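Local coordinates for hypothetical protein (Uncultured marine organism, PDB 2OD6) that is of unknown function but forms a ferredoxin-like dimer, probably of the dimeric alpha-beta barrel type, and holds a bound 10-oxohexadecanoic acid in a pocket, at residues 24-27 with 28-31; 38-41 with 42-46. All coordinates share one frame; numbering follows the deposited sequence.

Interaction 1: residues 24-27 with 28-31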
ATOM      1  N   PHE A  24      18.346  -5.250  -5.349  1.00  4.25           N
ATOM      2  CA  PHE A  24      17.639  -4.089  -4.847  1.00  3.16           C
ATOM      3  C   PHE A  24      17.225  -4.240  -3.429  1.00  5.65           C
ATOM      4  O   PHE A  24      17.459  -3.306  -2.639  1.00  5.41           O
ATOM      5  CB  PHE A  24      16.398  -3.817  -5.720  1.00  7.70           C
ATOM      6  CG  PHE A  24      15.698  -2.572  -5.373  1.00  8.42           C
ATOM      7  CD1 PHE A  24      16.152  -1.350  -5.860  1.00  4.66           C
ATOM      8  CD2 PHE A  24      14.565  -2.606  -4.537  1.00  3.35           C
ATOM      9  CE1 PHE A  24      15.499  -0.173  -5.504  1.00 11.89           C
ATOM     10  CE2 PHE A  24      13.913  -1.451  -4.196  1.00 11.50           C
ATOM     11  CZ  PHE A  24      14.393  -0.232  -4.641  1.00  4.49           C
ATOM     12  N   ILE A  25      16.581  -5.356  -3.083  1.00  2.96           N
ATOM     13  CA  ILE A  25      16.166  -5.563  -1.635  1.00  2.24           C
ATOM     14  C   ILE A  25      17.368  -5.439  -0.700  1.00  2.46           C
ATOM     15  O   ILE A  25      17.267  -4.862   0.402  1.00  7.70           O
ATOM     16  CB  ILE A  25      15.459  -6.948  -1.408  1.00  5.47           C
ATOM     17  CG1 ILE A  25      13.990  -6.916  -1.833  1.00  9.59           C
ATOM     18  CG2 ILE A  25      15.464  -7.395  -0.034  1.00  8.19           C
ATOM     19  CD1 ILE A  25      13.724  -7.666  -3.055  1.00  7.71           C
ATOM     20  N   ASP A  26      18.477  -6.051  -1.093  1.00  4.00           N
ATOM     21  CA  ASP A  26      19.694  -6.049  -0.299  1.00  4.70           C
ATOM     22  C   ASP A  26      20.238  -4.618  -0.130  1.00  6.18           C
ATOM     23  O   ASP A  26      20.545  -4.182   1.005  1.00  8.85           O
ATOM     24  CB  ASP A  26      20.703  -6.997  -0.943  1.00  6.57           C
ATOM     25  CG  ASP A  26      21.916  -7.283  -0.034  1.00  9.84           C
ATOM     26  OD1 ASP A  26      21.718  -7.617   1.158  1.00 21.91           O
ATOM     27  OD2 ASP A  26      23.033  -7.103  -0.521  1.00 16.36           O
ATOM     28  N   ALA A  27      20.286  -3.865  -1.238  1.00  6.95           N
ATOM     29  CA  ALA A  27      20.720  -2.454  -1.208  1.00  7.14           C
ATOM     30  C   ALA A  27      19.879  -1.657  -0.233  1.00  8.13           C
ATOM     31  O   ALA A  27      20.392  -0.888   0.604  1.00 10.43           O
ATOM     32  CB  ALA A  27      20.692  -1.844  -2.625  1.00  2.00           C
ATOM     33  N   VAL A  28      18.560  -1.857  -0.280  1.00 10.34           N
ATOM     34  CA  VAL A  28      17.651  -1.070   0.521  1.00  9.23           C
ATOM     35  C   VAL A  28      17.847  -1.469   1.986  1.00  9.81           C
ATOM     36  O   VAL A  28      17.860  -0.622   2.916  1.00  9.72           O
ATOM     37  CB  VAL A  28      16.145  -1.280   0.048  1.00 12.57           C
ATOM     38  CG1 VAL A  28      15.136  -0.709   1.081  1.00 11.35           C
ATOM     39  CG2 VAL A  28      15.930  -0.738  -1.398  1.00  4.36           C
ATOM     40  N   GLU A  29      17.992  -2.770   2.221  1.00 12.87           N
ATOM     41  CA  GLU A  29      18.229  -3.261   3.595  1.00 12.88           C
ATOM     42  C   GLU A  29      19.576  -2.766   4.142  1.00 10.94           C
ATOM     43  O   GLU A  29      19.683  -2.317   5.278  1.00  7.99           O
ATOM     44  CB  GLU A  29      18.195  -4.783   3.620  1.00 13.82           C
ATOM     45  CG  GLU A  29      16.802  -5.371   3.430  1.00 20.67           C
ATOM     46  CD  GLU A  29      16.801  -6.897   3.242  1.00 21.88           C
ATOM     47  OE1 GLU A  29      17.832  -7.455   2.774  1.00 23.68           O
ATOM     48  OE2 GLU A  29      15.756  -7.525   3.556  1.00 29.26           O
ATOM     49  N   LYS A  30      20.604  -2.814   3.320  1.00  9.97           N
ATOM     50  CA  LYS A  30      21.944  -2.483   3.802  1.00 10.19           C
ATOM     51  C   LYS A  30      22.113  -0.985   4.109  1.00  9.67           C
ATOM     52  O   LYS A  30      22.873  -0.641   5.001  1.00 10.19           O
ATOM     53  CB  LYS A  30      23.033  -2.998   2.835  1.00 10.64           C
ATOM     54  CG  LYS A  30      23.213  -4.528   2.950  1.00 11.06           C
ATOM     55  CD  LYS A  30      24.340  -5.040   2.139  1.00 19.60           C
ATOM     56  CE  LYS A  30      24.515  -6.546   2.282  1.00 20.38           C
ATOM     57  NZ  LYS A  30      25.268  -7.037   1.071  1.00 23.20           N
ATOM     58  N   THR A  31      21.393  -0.115   3.401  1.00  6.76           N
ATOM     59  CA  THR A  31      21.540   1.337   3.548  1.00  8.64           C
ATOM     60  C   THR A  31      20.537   1.936   4.540  1.00 10.22           C
ATOM     61  O   THR A  31      20.576   3.141   4.862  1.00  7.39           O
ATOM     62  CB  THR A  31      21.426   2.028   2.184  1.00  8.24           C
ATOM     63  OG1 THR A  31      20.134   1.796   1.615  1.00 11.86           O
ATOM     64  CG2 THR A  31      22.506   1.488   1.229  1.00  7.11           C
TER
HETATM   65  O   HOH W   1      20.491  -7.375   3.559  1.00 24.39           O
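Val28 lays its CG2 methyl over one face of the Phe24 ring, offset toward the rim, in a CH-pi contact 3.8 Å from the ring centroid and 23° off the normal. The closest ring atom is CE2, 3.5 Å from Val28 CG2. Phe24 CG stands anti to its own backbone N (chi1 -174°), a setting that carries the ring alongside the next helical turn. One residue on, the methyl CG2 of Ile25 rests against the carboxylate carbon CD of Glu29 at 3.6 Å, the two side chains running side by side.

On the more exposed flank Lys30 reaches back with an extended chain to Asp26. Its NZ sits 2.7 Å from Asp26 OD2, in a salt bridge that uses the syn lone pair of that oxygen. The other oxygen, OD1, lies 4.2 Å from Glu29 OE1, and one water donates to both, which probably eases the repulsion between these like charges. With an alanine in place of Asp26, the Lys30 ammonium would probably lose its mate and be left to swing, and the bridging water would lose one of its two anchors.

The Phe24-Val28, Ile25-Glu29 and Asp26-Lys30 pairs follow the i to i+4 spacing of helix 18-40, which packs on the antiparallel sheet of the ferredoxin-like fold; Asp26 and Glu29 are i to i+3. Phe24 and Ile25 face strand 59-67, while Ile25 packs on Val107 and Val28 on Met108 of the second subunit.

Ala27 O is gripped twice by Thr31, whose N and OG1 arrive from opposite faces of the carbonyl plane, OG1 at 2.9 Å. That hydroxyl sits between the backbone N and carbonyl carbon (chi1 62°), and Thr31 also touches the bound 10-oxohexadecanoic acid.

Interaction 2: residues 38-41 with 42-46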
ATOM      1  N   GLU A  38      16.995   9.228   8.844  1.00  8.83           N
ATOM      2  CA  GLU A  38      16.785  10.552   8.257  1.00  7.06           C
ATOM      3  C   GLU A  38      15.327  10.830   7.986  1.00  6.84           C
ATOM      4  O   GLU A  38      14.827  11.917   8.286  1.00  7.35           O
ATOM      5  CB  GLU A  38      17.598  10.705   6.975  1.00  9.29           C
ATOM      6  CG  GLU A  38      19.077  10.726   7.216  1.00  8.52           C
ATOM      7  CD  GLU A  38      19.579  11.973   7.941  1.00 14.66           C
ATOM      8  OE1 GLU A  38      18.845  12.970   8.074  1.00  9.96           O
ATOM      9  OE2 GLU A  38      20.741  11.955   8.367  1.00 17.36           O
HETATM   10  N   MSE A  39      14.642   9.845   7.422  1.00  8.34           N
HETATM   11  CA  MSE A  39      13.222   9.992   7.087  1.00 10.67           C
HETATM   12  C   MSE A  39      12.311  10.085   8.324  1.00  6.87           C
HETATM   13  O   MSE A  39      11.361  10.874   8.359  1.00  6.25           O
HETATM   14  CB  MSE A  39      12.772   8.844   6.156  1.00 11.72           C
HETATM   15  CG  MSE A  39      13.417   8.894   4.834  1.00  2.00           C
HETATM   16 SE   MSE A  39      12.713   7.633   3.526  0.75 13.61          SE
HETATM   17  CE  MSE A  39      11.137   8.597   2.793  1.00  8.15           C
ATOM     18  N   LYS A  40      12.614   9.304   9.348  1.00  8.05           N
ATOM     19  CA  LYS A  40      11.831   9.353  10.549  1.00  9.94           C
ATOM     20  C   LYS A  40      12.019  10.659  11.257  1.00 11.15           C
ATOM     21  O   LYS A  40      11.061  11.181  11.831  1.00 11.15           O
ATOM     22  CB  LYS A  40      12.140   8.185  11.477  1.00 11.27           C
ATOM     23  CG  LYS A  40      11.655   6.856  10.935  1.00 15.36           C
ATOM     24  CD  LYS A  40      11.545   5.850  12.049  1.00 16.20           C
ATOM     25  CE  LYS A  40      10.859   4.580  11.559  1.00 16.37           C
ATOM     26  NZ  LYS A  40      11.041   3.524  12.599  1.00 20.72           N
ATOM     27  N   SER A  41      13.233  11.227  11.204  1.00 10.57           N
ATOM     28  CA  SER A  41      13.473  12.530  11.832  1.00  9.99           C
ATOM     29  C   SER A  41      12.686  13.622  11.114  1.00  8.75           C
ATOM     30  O   SER A  41      12.537  14.714  11.651  1.00  9.06           O
ATOM     31  CB  SER A  41      14.958  12.893  11.820  1.00 11.14           C
ATOM     32  OG  SER A  41      15.359  13.268  10.502  1.00 12.51           O
ATOM     33  N   ARG A  42      12.222  13.327   9.897  1.00  7.83           N
ATOM     34  CA  ARG A  42      11.388  14.233   9.104  1.00  5.74           C
ATOM     35  C   ARG A  42       9.922  13.867   9.087  1.00  8.54           C
ATOM     36  O   ARG A  42       9.140  14.468   8.334  1.00  7.80           O
ATOM     37  CB  ARG A  42      11.932  14.287   7.684  1.00  7.86           C
ATOM     38  CG  ARG A  42      13.281  14.924   7.616  1.00  4.66           C
ATOM     39  CD  ARG A  42      13.889  14.744   6.249  1.00 11.20           C
ATOM     40  NE  ARG A  42      15.078  15.561   6.115  1.00  7.99           N
ATOM     41  CZ  ARG A  42      16.283  15.247   6.586  1.00  4.87           C
ATOM     42  NH1 ARG A  42      16.497  14.116   7.236  1.00 11.35           N
ATOM     43  NH2 ARG A  42      17.283  16.094   6.417  1.00  8.95           N
ATOM     44  N   GLY A  43       9.540  12.870   9.886  1.00  6.87           N
ATOM     45  CA  GLY A  43       8.117  12.500  10.036  1.00 10.55           C
ATOM     46  C   GLY A  43       7.595  11.276   9.302  1.00  9.86           C
ATOM     47  O   GLY A  43       6.391  11.080   9.240  1.00 10.06           O
ATOM     48  N   LEU A  44       8.479  10.464   8.744  1.00  8.81           N
ATOM     49  CA  LEU A  44       8.151   9.097   8.339  1.00 10.31           C
ATOM     50  C   LEU A  44       7.758   8.322   9.582  1.00 12.03           C
ATOM     51  O   LEU A  44       8.498   8.286  10.560  1.00 11.09           O
ATOM     52  CB  LEU A  44       9.342   8.387   7.667  1.00 13.04           C
ATOM     53  CG  LEU A  44       9.071   6.992   7.045  1.00  8.16           C
ATOM     54  CD1 LEU A  44       8.244   7.062   5.787  1.00  6.56           C
ATOM     55  CD2 LEU A  44      10.381   6.304   6.759  1.00  8.50           C
ATOM     56  N   LEU A  45       6.571   7.721   9.549  1.00 11.44           N
ATOM     57  CA  LEU A  45       6.108   6.903  10.679  1.00 13.27           C
ATOM     58  C   LEU A  45       6.546   5.431  10.515  1.00 12.64           C
ATOM     59  O   LEU A  45       6.956   4.790  11.490  1.00 12.61           O
ATOM     60  CB  LEU A  45       4.583   7.017  10.857  1.00 14.03           C
ATOM     61  CG  LEU A  45       3.916   8.304  11.368  1.00 14.70           C
ATOM     62  CD1 LEU A  45       2.375   8.122  11.233  1.00  9.97           C
ATOM     63  CD2 LEU A  45       4.318   8.711  12.800  1.00 12.68           C
ATOM     64  N   LYS A  46       6.510   4.926   9.282  1.00 12.51           N
ATOM     65  CA  LYS A  46       6.771   3.531   9.009  1.00 11.45           C
ATOM     66  C   LYS A  46       7.139   3.362   7.556  1.00 12.61           C
ATOM     67  O   LYS A  46       6.623   4.090   6.665  1.00  9.15           O
ATOM     68  CB  LYS A  46       5.542   2.663   9.347  1.00 13.02           C
ATOM     69  CG  LYS A  46       5.758   1.166   9.236  1.00 16.53           C
ATOM     70  CD  LYS A  46       4.470   0.373   9.526  1.00 15.44           C
ATOM     71  CE  LYS A  46       4.451  -0.981   8.776  1.00 26.50           C
ATOM     72  NZ  LYS A  46       3.272  -1.759   9.192  1.00 24.57           N
TER
HETATM   73  O   HOH W   2      20.182  15.438   7.147  1.00 33.22           O
HETATM   74  O   HOH W   3       7.758   2.365  12.375  1.00 22.01           O
HETATM   75  O   HOH W   4       8.624   9.098  12.950  1.00 27.29           O
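Arg42 runs its extended side chain back alongside Glu38, and its NH1 serves two oxygens of that residue. The bond to Glu38 OE1, 2.7 Å long, is a salt bridge on the anti lone pair of the carboxylate, whose plane is turned 49° from the guanidinium. The second, to Glu38 O at 3.0 Å, lies within the guanidinium plane but well above that of the carbonyl. Ser41 OG reaches the same Glu38 O from the opposite face, 2.6 Å away, and a water spans Glu38 OE1 and Arg42 NH2.

Leu44, buried and directed at the helix end, turns CG to the side opposite its amide nitrogen (chi1 -173°) and brings CD2 to 3.5 Å from CB of the selenomethionine Met39. Both side chains also pack on Tyr67 of strand 59-67.

Lys40 spreads its aliphatic part past the backbone of Leu44, CG standing 3.5 Å from Leu44 O, and its ammonium pairs with the terminal carboxylate of Val110 of the second subunit.

Two backbone bonds close the turn: Leu44 N to Met39 O at 2.9 Å, and Gly43 N to Lys40 O at 3.0 Å. Gly43 has a positive phi (102°), where a CB would jam against the preceding carbonyl oxygen. This is a Schellman motif with glycine at C-prime, ending helix 18-40 and leading directly into strand 44-52.

Overall arrangement
Both contacts belong to helix 18-40. Interaction 1 lies within its length and interaction 2 at its C-terminal end, where the chain passes into strand 44-52. Their centres are 18 Å apart and their nearest atoms about 8 Å, so they do not touch. The bound 10-oxohexadecanoic acid lies near both: the side chain of Thr31, a pocket residue, is about 4 Å from it, and that of Met39 about 5 Å. Each contact also meets the second subunit, interaction 1 through packing of Ile25, Val28 and Glu29 on its strand 98-109 and interaction 2 mainly through an ion pair with its C-terminus. The helix thus borders the ligand pocket and the dimer interface alike.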